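Long-range contact in TatD-related deoxyribonuclease (Thermotoga maritima, PDB 1J6O), which probably acts as a metal-dependent DNA nuclease that hydrolyses phosphodiester bonds: residues P75-F85 / R110-V121. Sequence-based numbering, arbitrary orientation.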
loop_
_atom_site.group_PDB
_atom_site.type_symbol
_atom_site.label_atom_id
_atom_site.label_comp_id
_atom_site.label_asym_id
_atom_site.label_seq_id
_atom_site.Cartn_x
_atom_site.Cartn_y
_atom_site.Cartn_z
ATOM N N PRO A 75 0.506 12.310 4.382
ATOM C CA PRO A 75 -0.168 13.569 4.734
ATOM C C PRO A 75 0.268 14.163 6.082
ATOM O O PRO A 75 0.270 15.389 6.253
ATOM C CB PRO A 75 -1.670 13.204 4.678
ATOM C CG PRO A 75 -1.700 11.704 4.834
ATOM C CD PRO A 75 -0.463 11.249 4.053
ATOM N N HIS A 76 0.657 13.316 7.036
ATOM C CA HIS A 76 1.076 13.849 8.323
ATOM C C HIS A 76 2.274 14.765 8.121
ATOM O O HIS A 76 2.386 15.801 8.770
ATOM C CB HIS A 76 1.447 12.722 9.308
ATOM C CG HIS A 76 0.282 11.902 9.772
ATOM N ND1 HIS A 76 -1.049 12.041 9.562
ATOM C CD2 HIS A 76 0.429 10.774 10.557
ATOM C CE1 HIS A 76 -1.674 11.004 10.211
ATOM N NE2 HIS A 76 -0.759 10.253 10.801
ATOM N N ASP A 77 3.145 14.399 7.187
ATOM C CA ASP A 77 4.336 15.174 6.904
ATOM C C ASP A 77 4.138 16.285 5.857
ATOM O O ASP A 77 5.117 16.904 5.437
ATOM C CB ASP A 77 5.467 14.227 6.406
ATOM C CG ASP A 77 5.675 12.945 7.285
ATOM O OD1 ASP A 77 4.776 12.058 7.358
ATOM O OD2 ASP A 77 6.773 12.789 7.874
ATOM N N ALA A 78 2.900 16.563 5.443
ATOM C CA ALA A 78 2.652 17.599 4.422
ATOM C C ALA A 78 3.114 19.033 4.706
ATOM O O ALA A 78 3.539 19.743 3.792
ATOM C CB ALA A 78 1.145 17.610 4.029
ATOM N N LYS A 79 3.004 19.468 5.953
ATOM C CA LYS A 79 3.412 20.817 6.316
ATOM C C LYS A 79 4.922 20.935 6.375
ATOM O O LYS A 79 5.431 22.038 6.502
ATOM C CB LYS A 79 2.814 21.230 7.675
ATOM C CG LYS A 79 3.330 20.433 8.874
ATOM C CD LYS A 79 2.553 20.828 10.145
ATOM C CE LYS A 79 2.722 19.807 11.268
ATOM N NZ LYS A 79 4.148 19.601 11.645
ATOM N N GLU A 80 5.617 19.800 6.284
ATOM C CA GLU A 80 7.090 19.745 6.333
ATOM C C GLU A 80 7.833 19.669 4.992
ATOM O O GLU A 80 9.070 19.731 4.955
ATOM C CB GLU A 80 7.540 18.536 7.174
ATOM C CG GLU A 80 6.803 18.338 8.493
ATOM C CD GLU A 80 7.001 19.486 9.471
ATOM O OE1 GLU A 80 7.706 20.474 9.128
ATOM O OE2 GLU A 80 6.444 19.394 10.589
ATOM N N VAL A 81 7.111 19.547 3.886
ATOM C CA VAL A 81 7.817 19.459 2.611
ATOM C C VAL A 81 8.600 20.692 2.172
ATOM O O VAL A 81 8.135 21.830 2.289
ATOM C CB VAL A 81 6.856 19.064 1.439
ATOM C CG1 VAL A 81 6.181 17.722 1.741
ATOM C CG2 VAL A 81 5.820 20.163 1.219
ATOM N N PRO A 82 9.809 20.467 1.643
ATOM C CA PRO A 82 10.684 21.527 1.152
ATOM C C PRO A 82 10.069 21.961 -0.168
ATOM O O PRO A 82 9.285 21.219 -0.758
ATOM C CB PRO A 82 12.019 20.812 0.937
ATOM C CG PRO A 82 11.916 19.577 1.775
ATOM C CD PRO A 82 10.500 19.169 1.607
ATOM N N GLU A 83 10.435 23.144 -0.648
ATOM C CA GLU A 83 9.902 23.649 -1.903
ATOM C C GLU A 83 10.169 22.748 -3.109
ATOM O O GLU A 83 9.364 22.701 -4.038
ATOM C CB GLU A 83 10.469 25.067 -2.183
ATOM N N ASP A 84 11.285 22.037 -3.097
ATOM C CA ASP A 84 11.624 21.167 -4.212
ATOM C C ASP A 84 11.339 19.705 -3.935
ATOM O O ASP A 84 11.948 18.832 -4.557
ATOM C CB ASP A 84 13.104 21.345 -4.553
ATOM N N PHE A 85 10.401 19.422 -3.036
ATOM C CA PHE A 85 10.109 18.016 -2.727
ATOM C C PHE A 85 9.694 17.109 -3.890
ATOM O O PHE A 85 10.076 15.928 -3.935
ATOM C CB PHE A 85 9.128 17.932 -1.541
ATOM C CG PHE A 85 7.696 17.720 -1.917
ATOM C CD1 PHE A 85 6.853 18.806 -2.130
ATOM C CD2 PHE A 85 7.175 16.429 -1.997
ATOM C CE1 PHE A 85 5.500 18.617 -2.413
ATOM C CE2 PHE A 85 5.829 16.224 -2.276
ATOM C CZ PHE A 85 4.981 17.320 -2.486
ATOM N N ARG A 110 -6.322 12.306 12.185
ATOM C CA ARG A 110 -5.235 12.832 13.033
ATOM C C ARG A 110 -4.967 14.312 12.802
ATOM O O ARG A 110 -4.631 15.053 13.742
ATOM C CB ARG A 110 -3.910 12.081 12.796
ATOM C CG ARG A 110 -3.767 10.692 13.427
ATOM C CD ARG A 110 -3.817 10.664 14.970
ATOM N NE ARG A 110 -2.705 11.316 15.668
ATOM C CZ ARG A 110 -1.424 10.998 15.531
ATOM N NH1 ARG A 110 -1.049 10.030 14.711
ATOM N NH2 ARG A 110 -0.511 11.637 16.238
ATOM N N ASN A 111 -5.088 14.743 11.554
ATOM C CA ASN A 111 -4.861 16.139 11.192
ATOM C C ASN A 111 -3.592 16.778 11.762
ATOM O O ASN A 111 -3.615 17.867 12.355
ATOM C CB ASN A 111 -6.077 16.975 11.566
ATOM C CG ASN A 111 -7.192 16.859 10.542
ATOM O OD1 ASN A 111 -8.278 16.212 10.929
ATOM N ND2 ASN A 111 -7.070 17.338 9.414
ATOM N N ILE A 112 -2.480 16.087 11.575
ATOM C CA ILE A 112 -1.193 16.558 12.044
ATOM C C ILE A 112 -0.850 17.747 11.144
ATOM O O ILE A 112 -0.175 18.681 11.556
ATOM C CB ILE A 112 -0.125 15.455 11.890
ATOM C CG1 ILE A 112 -0.447 14.280 12.819
ATOM C CG2 ILE A 112 1.238 16.018 12.153
ATOM C CD1 ILE A 112 -0.518 14.658 14.289
ATOM N N SER A 113 -1.287 17.679 9.885
ATOM C CA SER A 113 -1.048 18.751 8.928
ATOM C C SER A 113 -2.441 19.269 8.587
ATOM O O SER A 113 -3.412 18.489 8.565
ATOM C CB SER A 113 -0.351 18.241 7.651
ATOM O OG SER A 113 1.033 18.008 7.877
ATOM N N PRO A 114 -2.569 20.581 8.346
ATOM C CA PRO A 114 -3.840 21.234 7.998
ATOM C C PRO A 114 -4.377 20.619 6.701
ATOM O O PRO A 114 -3.603 20.226 5.819
ATOM C CB PRO A 114 -3.439 22.702 7.809
ATOM C CG PRO A 114 -2.257 22.837 8.763
ATOM C CD PRO A 114 -1.492 21.574 8.469
ATOM N N ALA A 115 -5.700 20.534 6.599
ATOM C CA ALA A 115 -6.343 19.964 5.421
ATOM C C ALA A 115 -5.927 20.543 4.083
ATOM O O ALA A 115 -5.610 19.783 3.167
ATOM C CB ALA A 115 -7.864 20.056 5.549
ATOM N N GLU A 116 -5.931 21.864 3.929
ATOM C CA GLU A 116 -5.541 22.402 2.623
ATOM C C GLU A 116 -4.086 22.124 2.234
ATOM O O GLU A 116 -3.759 22.002 1.047
ATOM C CB GLU A 116 -5.862 23.904 2.558
ATOM C CG GLU A 116 -7.369 24.187 2.552
ATOM C CD GLU A 116 -8.111 23.426 1.449
ATOM O OE1 GLU A 116 -7.644 23.462 0.280
ATOM O OE2 GLU A 116 -9.163 22.798 1.755
ATOM N N VAL A 117 -3.220 22.013 3.237
ATOM C CA VAL A 117 -1.797 21.739 3.027
ATOM C C VAL A 117 -1.731 20.260 2.579
ATOM O O VAL A 117 -0.972 19.905 1.693
ATOM C CB VAL A 117 -1.027 21.987 4.369
ATOM C CG1 VAL A 117 0.373 21.434 4.295
ATOM C CG2 VAL A 117 -0.987 23.530 4.672
ATOM N N GLN A 118 -2.513 19.393 3.212
ATOM C CA GLN A 118 -2.510 17.963 2.823
ATOM C C GLN A 118 -2.969 17.842 1.372
ATOM O O GLN A 118 -2.384 17.117 0.560
ATOM C CB GLN A 118 -3.487 17.164 3.685
ATOM C CG GLN A 118 -3.022 16.941 5.117
ATOM C CD GLN A 118 -3.944 16.010 5.833
ATOM O OE1 GLN A 118 -4.408 15.018 5.253
ATOM N NE2 GLN A 118 -4.220 16.302 7.109
ATOM N N LYS A 119 -4.063 18.533 1.065
ATOM C CA LYS A 119 -4.604 18.505 -0.287
ATOM C C LYS A 119 -3.596 18.937 -1.342
ATOM O O LYS A 119 -3.469 18.265 -2.355
ATOM C CB LYS A 119 -5.840 19.398 -0.396
ATOM C CG LYS A 119 -7.062 18.812 0.221
ATOM C CD LYS A 119 -8.185 19.840 0.125
ATOM C CE LYS A 119 -9.528 19.299 0.531
ATOM N NZ LYS A 119 -10.558 20.379 0.280
ATOM N N ARG A 120 -2.855 20.025 -1.119
ATOM C CA ARG A 120 -1.907 20.431 -2.150
ATOM C C ARG A 120 -0.761 19.443 -2.356
ATOM O O ARG A 120 -0.351 19.187 -3.489
ATOM C CB ARG A 120 -1.356 21.844 -1.888
ATOM C CG ARG A 120 -0.277 21.946 -0.842
ATOM C CD ARG A 120 0.701 23.093 -1.143
ATOM N NE ARG A 120 2.069 22.570 -1.148
ATOM C CZ ARG A 120 2.987 22.840 -2.078
ATOM N NH1 ARG A 120 2.701 23.653 -3.097
ATOM N NH2 ARG A 120 4.173 22.251 -2.015
ATOM N N VAL A 121 -0.250 18.901 -1.256
ATOM C CA VAL A 121 0.856 17.933 -1.296
ATOM C C VAL A 121 0.405 16.633 -1.977
ATOM O O VAL A 121 1.184 15.997 -2.709
ATOM C CB VAL A 121 1.360 17.657 0.147
ATOM C CG1 VAL A 121 2.304 16.452 0.189
ATOM C CG2 VAL A 121 2.087 18.917 0.683
HETATM O O HOH W 1 -2.550 14.584 9.184
HETATM O O HOH W 2 6.623 22.846 -2.554
#
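The chain at 75-85, a loop that leads into helix 85-92, with helical torsions at 78-80, runs past the loop 110-114 and the first turns of helix 115-132, with CA atoms 5.1 Å apart at H76 and I112. S113 joins the two backbones: its OG donates to H76 O (2.7 Å) from above the carbonyl plane and accepts a bond from K79 N (3.1 Å, N-H...O 154°). OG is turned to them by standing anti to the carbonyl carbon of S113 (chi1 -77°). With an alanine here, H76 O and K79 N would probably lose these mates, weakening the tie between the two loops. Beside it, I112 CG1 lies over one face of the H76 ring, 4.1 Å from its centroid, while water 1 links H76 ND1 to I112 N. Q118 NE2 ties back to S113 O (2.7 Å), holding that loop to its helix. Farther along, A78 CB packs on V117 CG1 and on V121 CG2 (3.7 Å); V81 and V121 meet tip to tip, and F85 CZ reaches V121 CG1 (3.9 Å). The contact joins the loops following strands 67-71 and 98-107, neighbours in the TIM barrel of TatD-type nucleases, with P75 close to H139, a predicted metal ligand.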